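Local structure of EreC (Klebsiella pneumoniae, 6XCQ) at residues T369-I374 against R405-S410; F343-S348 against P428-D433. The protein probably hydrolyses the macrolactone ester of erythromycin and related macrolides, and so confers resistance to these antibiotics. The protein carries 1 engineered substitution. All coordinates share one frame; numbering follows the deposited sequence.

Contact 1: T369-I374 against R405-S410; sequences TPADAI and RMRSQS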
loop_
_atom_site.group_PDB
_atom_site.type_symbol
_atom_site.label_atom_id
_atom_site.label_comp_id
_atom_site.label_asym_id
_atom_site.label_seq_id
_atom_site.Cartn_x
_atom_site.Cartn_y
_atom_site.Cartn_z
ATOM N N THR A 369 -14.790 1.049 16.944
ATOM C CA THR A 369 -15.535 2.286 17.068
ATOM C C THR A 369 -16.693 2.257 16.082
ATOM O O THR A 369 -16.635 1.536 15.077
ATOM C CB THR A 369 -14.632 3.510 16.822
ATOM O OG1 THR A 369 -15.162 4.648 17.517
ATOM C CG2 THR A 369 -14.523 3.831 15.351
ATOM N N PRO A 370 -17.772 2.994 16.359
ATOM C CA PRO A 370 -18.929 2.991 15.446
ATOM C C PRO A 370 -18.548 3.484 14.056
ATOM O O PRO A 370 -17.859 4.491 13.906
ATOM C CB PRO A 370 -19.925 3.951 16.116
ATOM C CG PRO A 370 -19.582 3.896 17.553
ATOM C CD PRO A 370 -18.076 3.734 17.598
ATOM N N ALA A 371 -19.015 2.773 13.033
ATOM C CA ALA A 371 -18.724 3.219 11.678
ATOM C C ALA A 371 -19.705 4.319 11.275
ATOM O O ALA A 371 -20.745 4.520 11.910
ATOM C CB ALA A 371 -18.781 2.050 10.687
ATOM N N ASP A 372 -19.350 5.049 10.216
ATOM C CA ASP A 372 -20.180 6.160 9.755
ATOM C C ASP A 372 -21.573 5.676 9.364
ATOM O O ASP A 372 -21.730 4.602 8.771
ATOM C CB ASP A 372 -19.519 6.851 8.556
ATOM C CG ASP A 372 -20.083 8.238 8.298
ATOM O OD1 ASP A 372 -20.551 8.870 9.268
ATOM O OD2 ASP A 372 -20.063 8.693 7.129
ATOM N N ALA A 373 -22.587 6.487 9.692
ATOM C CA ALA A 373 -23.968 6.159 9.348
ATOM C C ALA A 373 -24.144 5.957 7.848
ATOM O O ALA A 373 -23.592 6.694 7.030
ATOM C CB ALA A 373 -24.913 7.269 9.818
ATOM N N ILE A 374 -24.959 4.977 7.485
ATOM C CA ILE A 374 -25.255 4.714 6.081
ATOM C C ILE A 374 -26.391 5.643 5.654
ATOM O O ILE A 374 -27.466 5.625 6.248
ATOM C CB ILE A 374 -25.628 3.237 5.881
ATOM C CG1 ILE A 374 -24.413 2.361 6.219
ATOM C CG2 ILE A 374 -26.180 2.972 4.470
ATOM C CD1 ILE A 374 -24.770 0.881 6.497
ATOM N N ARG A 405 -21.026 8.862 -1.593
ATOM C CA ARG A 405 -20.101 8.732 -0.483
ATOM C C ARG A 405 -19.921 7.259 -0.140
ATOM O O ARG A 405 -20.781 6.425 -0.437
ATOM C CB ARG A 405 -20.560 9.548 0.746
ATOM C CG ARG A 405 -21.939 9.233 1.297
ATOM C CD ARG A 405 -22.390 10.315 2.292
ATOM N NE ARG A 405 -23.115 11.401 1.637
ATOM C CZ ARG A 405 -22.629 12.624 1.452
ATOM N NH1 ARG A 405 -21.416 12.934 1.880
ATOM N NH2 ARG A 405 -23.361 13.540 0.838
ATOM N N MET A 406 -18.762 6.938 0.445
ATOM C CA MET A 406 -18.451 5.570 0.838
ATOM C C MET A 406 -17.672 5.605 2.142
ATOM O O MET A 406 -16.877 6.518 2.375
ATOM C CB MET A 406 -17.646 4.835 -0.254
ATOM C CG MET A 406 -17.360 3.361 0.050
ATOM S SD MET A 406 -16.882 2.458 -1.451
ATOM C CE MET A 406 -15.538 3.496 -2.022
ATOM N N ARG A 407 -17.890 4.597 2.982
ATOM C CA ARG A 407 -17.191 4.540 4.257
ATOM C C ARG A 407 -15.681 4.470 4.036
ATOM O O ARG A 407 -15.194 3.871 3.079
ATOM C CB ARG A 407 -17.658 3.336 5.069
ATOM C CG ARG A 407 -19.129 3.464 5.531
ATOM C CD ARG A 407 -19.615 2.189 6.147
ATOM N NE ARG A 407 -20.612 2.447 7.188
ATOM C CZ ARG A 407 -21.216 1.503 7.891
ATOM N NH1 ARG A 407 -20.949 0.225 7.655
ATOM N NH2 ARG A 407 -22.072 1.841 8.846
ATOM N N SER A 408 -14.941 5.091 4.940
ATOM C CA SER A 408 -13.490 5.011 4.906
ATOM C C SER A 408 -13.039 5.194 6.346
ATOM O O SER A 408 -13.317 6.236 6.946
ATOM C CB SER A 408 -12.917 6.084 3.973
ATOM O OG SER A 408 -11.505 6.148 4.041
ATOM N N GLN A 409 -12.401 4.174 6.912
ATOM C CA GLN A 409 -12.121 4.124 8.363
ATOM C C GLN A 409 -13.466 4.291 9.079
ATOM O O GLN A 409 -14.466 3.709 8.636
ATOM C CB GLN A 409 -11.059 5.144 8.743
ATOM C CG GLN A 409 -9.684 4.891 8.123
ATOM C CD GLN A 409 -9.123 3.524 8.460
ATOM O OE1 GLN A 409 -8.777 2.763 7.564
ATOM N NE2 GLN A 409 -8.993 3.217 9.767
ATOM N N SER A 410 -13.546 5.084 10.147
ATOM C CA SER A 410 -14.815 5.343 10.818
ATOM C C SER A 410 -15.550 6.544 10.237
ATOM O O SER A 410 -16.566 6.958 10.799
ATOM C CB SER A 410 -14.607 5.541 12.325
ATOM O OG SER A 410 -13.780 6.652 12.601
HETATM O O HOH W 1 -18.063 7.353 12.894
HETATM O O HOH W 2 -17.032 4.587 8.360
#
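Arg407 reaches across to the backbone of Asp372 and holds its carbonyl oxygen with two nitrogens at once. Arg407 NE donates to Asp372 O at 2.9 Å and Arg407 NH2 donates to the same atom at 2.8 Å, a side-on grip in which the oxygen lies close to the guanidinium plane. NE sits in the plane of that carbonyl, while NH2 is tilted 30° from it, and both bonds are bent. The flat group is also sandwiched: Ala371 CB stands over its centre, 3.7 Å from Arg407 CZ, and on the opposite face Ile374 CG1 comes within 3.6 Å of Arg407 NH2, nearer the rim. The edge bonds and the two aliphatic faces together should leave the guanidinium little freedom to turn. Its remaining nitrogen, NH1, donates to the carbonyls of His345 and Gly347.

At the other end, in the conformer given, Thr369 CG2 lies beside Ser410 CB, and Ser410 OG bonds to Glu352. Two waters bridge the backbones of the two segments: one donates to both Pro370 O and Ser410 O, the other accepts from Asp372 N and donates to Gln409 O. With CG anti to its backbone N (chi1 -162°), Asp372 directs OD2 to a hydrogen bond with Ser412 OG and OD1 to a salt bridge with Arg375.

The contact lies near the surface, where the end of strand 365-370, paired with 349-354, meets the end of hairpin strand 405-408. Ile374 and Met406 rest on helix 379-387, and Met406 also packs on strand 338-345.

Contact 2: F343-S348 against P428-D433; sequences FTHLGS and PSAGKD
His345 and Ala430 meet as a methyl group set squarely on an imidazole face. Starting at the root of the histidine, His345 CB lies 4.0 Å from Ala430 CB and also borders Ser429 O. The chi1 of 69° places CG between the backbone N and the carbonyl carbon, which turns a ring face to the methyl. His345 CG is the ring atom nearest to Ala430 CB, at 3.5 Å, and ND1 and CD2 follow almost level with it. Farther out, His345 CE1 and His345 NE2 are each 3.8 Å from Ala430 CB, so the methyl touches the whole ring. This is a CH-pi contact: Ala430 CB stands 3.4 Å from the centroid of the His345 ring and only 9° off the normal.

ND1 has a further task within its own segment. His345 ND1 accepts from Gly347 N at 2.9 Å, with the donor near the ring plane, a bond that ties the imidazole to the turn its own backbone is making and helps fix the ring's rotation.

Gly347 itself runs close beside the second segment, Gly347 CA lying 4.0 Å from Ser429 CA. Leu346 CB packs on Pro428 O, and Ser429 OG bonds to Glu74.

Thr344 and Leu346 share backbone hydrogen bonds with strand 423-427, whose continuation is the 428-433 loop. Two adjacent parallel strands of the mixed central sheet end side by side here, and their chains then diverge.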
loop_
_atom_site.group_PDB
_atom_site.type_symbol
_atom_site.label_atom_id
_atom_site.label_comp_id
_atom_site.label_asym_id
_atom_site.label_seq_id
_atom_site.Cartn_x
_atom_site.Cartn_y
_atom_site.Cartn_z
ATOM N N PHE A 343 -13.207 -1.823 -1.334
ATOM C CA PHE A 343 -13.872 -2.746 -0.412
ATOM C C PHE A 343 -14.561 -1.922 0.661
ATOM O O PHE A 343 -13.917 -1.074 1.287
ATOM C CB PHE A 343 -12.888 -3.691 0.296
ATOM C CG PHE A 343 -12.324 -4.783 -0.547
ATOM C CD1 PHE A 343 -12.198 -4.652 -1.927
ATOM C CD2 PHE A 343 -11.843 -5.933 0.057
ATOM C CE1 PHE A 343 -11.626 -5.674 -2.697
ATOM C CE2 PHE A 343 -11.277 -6.954 -0.705
ATOM C CZ PHE A 343 -11.175 -6.819 -2.081
ATOM N N THR A 344 -15.841 -2.189 0.915
ATOM C CA THR A 344 -16.511 -1.534 2.029
ATOM C C THR A 344 -17.362 -2.573 2.770
ATOM O O THR A 344 -17.249 -3.775 2.526
ATOM C CB THR A 344 -17.306 -0.312 1.550
ATOM O OG1 THR A 344 -17.743 0.429 2.699
ATOM C CG2 THR A 344 -18.501 -0.726 0.691
ATOM N N HIS A 345 -18.193 -2.117 3.709
ATOM C CA HIS A 345 -18.875 -3.063 4.590
ATOM C C HIS A 345 -20.123 -2.432 5.179
ATOM O O HIS A 345 -20.277 -1.207 5.207
ATOM C CB HIS A 345 -17.955 -3.527 5.732
ATOM C CG HIS A 345 -17.663 -2.442 6.717
ATOM N ND1 HIS A 345 -18.435 -2.227 7.842
ATOM C CD2 HIS A 345 -16.707 -1.479 6.724
ATOM C CE1 HIS A 345 -17.957 -1.190 8.509
ATOM N NE2 HIS A 345 -16.910 -0.713 7.849
ATOM N N LEU A 346 -20.996 -3.298 5.700
ATOM C CA LEU A 346 -22.265 -2.893 6.295
ATOM C C LEU A 346 -22.280 -3.024 7.815
ATOM O O LEU A 346 -23.352 -2.926 8.424
ATOM C CB LEU A 346 -23.418 -3.711 5.694
ATOM C CG LEU A 346 -23.576 -3.702 4.177
ATOM C CD1 LEU A 346 -24.855 -4.429 3.778
ATOM C CD2 LEU A 346 -23.599 -2.274 3.631
ATOM N N GLY A 347 -21.124 -3.214 8.447
ATOM C CA GLY A 347 -21.090 -3.392 9.886
ATOM C C GLY A 347 -21.358 -2.104 10.640
ATOM O O GLY A 347 -21.203 -0.997 10.125
ATOM N N SER A 348 -21.776 -2.250 11.903
ATOM C CA SER A 348 -22.061 -1.076 12.715
ATOM C C SER A 348 -20.801 -0.498 13.333
ATOM O O SER A 348 -20.792 0.674 13.715
ATOM C CB SER A 348 -23.071 -1.413 13.824
ATOM O OG SER A 348 -22.521 -2.369 14.713
ATOM N N PRO A 428 -20.460 -8.126 4.846
ATOM C CA PRO A 428 -21.536 -7.810 5.799
ATOM C C PRO A 428 -21.069 -7.110 7.064
ATOM O O PRO A 428 -21.877 -6.428 7.709
ATOM C CB PRO A 428 -22.136 -9.193 6.121
ATOM C CG PRO A 428 -21.792 -10.048 4.946
ATOM C CD PRO A 428 -20.408 -9.571 4.545
ATOM N N SER A 429 -19.807 -7.261 7.449
ATOM C CA SER A 429 -19.338 -6.775 8.739
ATOM C C SER A 429 -17.839 -6.561 8.627
ATOM O O SER A 429 -17.199 -7.070 7.704
ATOM C CB SER A 429 -19.668 -7.773 9.860
ATOM O OG SER A 429 -19.113 -9.044 9.541
ATOM N N ALA A 430 -17.273 -5.804 9.581
ATOM C CA ALA A 430 -15.836 -5.476 9.536
ATOM C C ALA A 430 -15.241 -5.599 10.940
ATOM O O ALA A 430 -15.049 -4.610 11.646
ATOM C CB ALA A 430 -15.600 -4.075 8.949
ATOM N N GLY A 431 -14.923 -6.828 11.341
ATOM C CA GLY A 431 -14.365 -7.071 12.652
ATOM C C GLY A 431 -12.844 -7.000 12.664
ATOM O O GLY A 431 -12.183 -7.275 11.665
ATOM N N LYS A 432 -12.287 -6.615 13.813
ATOM C CA LYS A 432 -10.837 -6.505 13.918
ATOM C C LYS A 432 -10.187 -7.865 13.702
ATOM O O LYS A 432 -10.577 -8.866 14.308
ATOM C CB LYS A 432 -10.400 -5.936 15.279
ATOM C CG LYS A 432 -8.867 -5.914 15.415
ATOM C CD LYS A 432 -8.340 -5.028 16.537
ATOM C CE LYS A 432 -8.786 -5.511 17.897
ATOM N NZ LYS A 432 -8.545 -6.962 18.075
ATOM N N ASP A 433 -9.200 -7.893 12.812
ATOM C CA ASP A 433 -8.392 -9.080 12.591
ATOM C C ASP A 433 -7.779 -9.563 13.903
ATOM O O ASP A 433 -7.136 -8.792 14.619
ATOM C CB ASP A 433 -7.298 -8.729 11.580
ATOM C CG ASP A 433 -6.511 -9.931 11.105
ATOM O OD1 ASP A 433 -6.319 -10.897 11.871
ATOM O OD2 ASP A 433 -6.041 -9.874 9.951
#

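The centres of the two contacts lie about 10 Å apart, on the same side of the chain's centre. Along the chain they are nested: 343-348 comes first, then 369-374 and 405-410, and 428-433 closes the loop. They also touch directly: the guanidinium of contact 1 reaches contact 2, and Ala371 N is 2.8 Å from Ser348 O, a probable hydrogen bond. Contact 2 lies at the C-terminal ends of two inner, adjacent strands of the central mixed sheet, 338-345 and 423-427, whereas contact 1 joins two small antiparallel sheets, 349-354 with 365-370 and 405-408 with 411-414. Together they connect these two hairpins to the sheet within the erythromycin esterase family region.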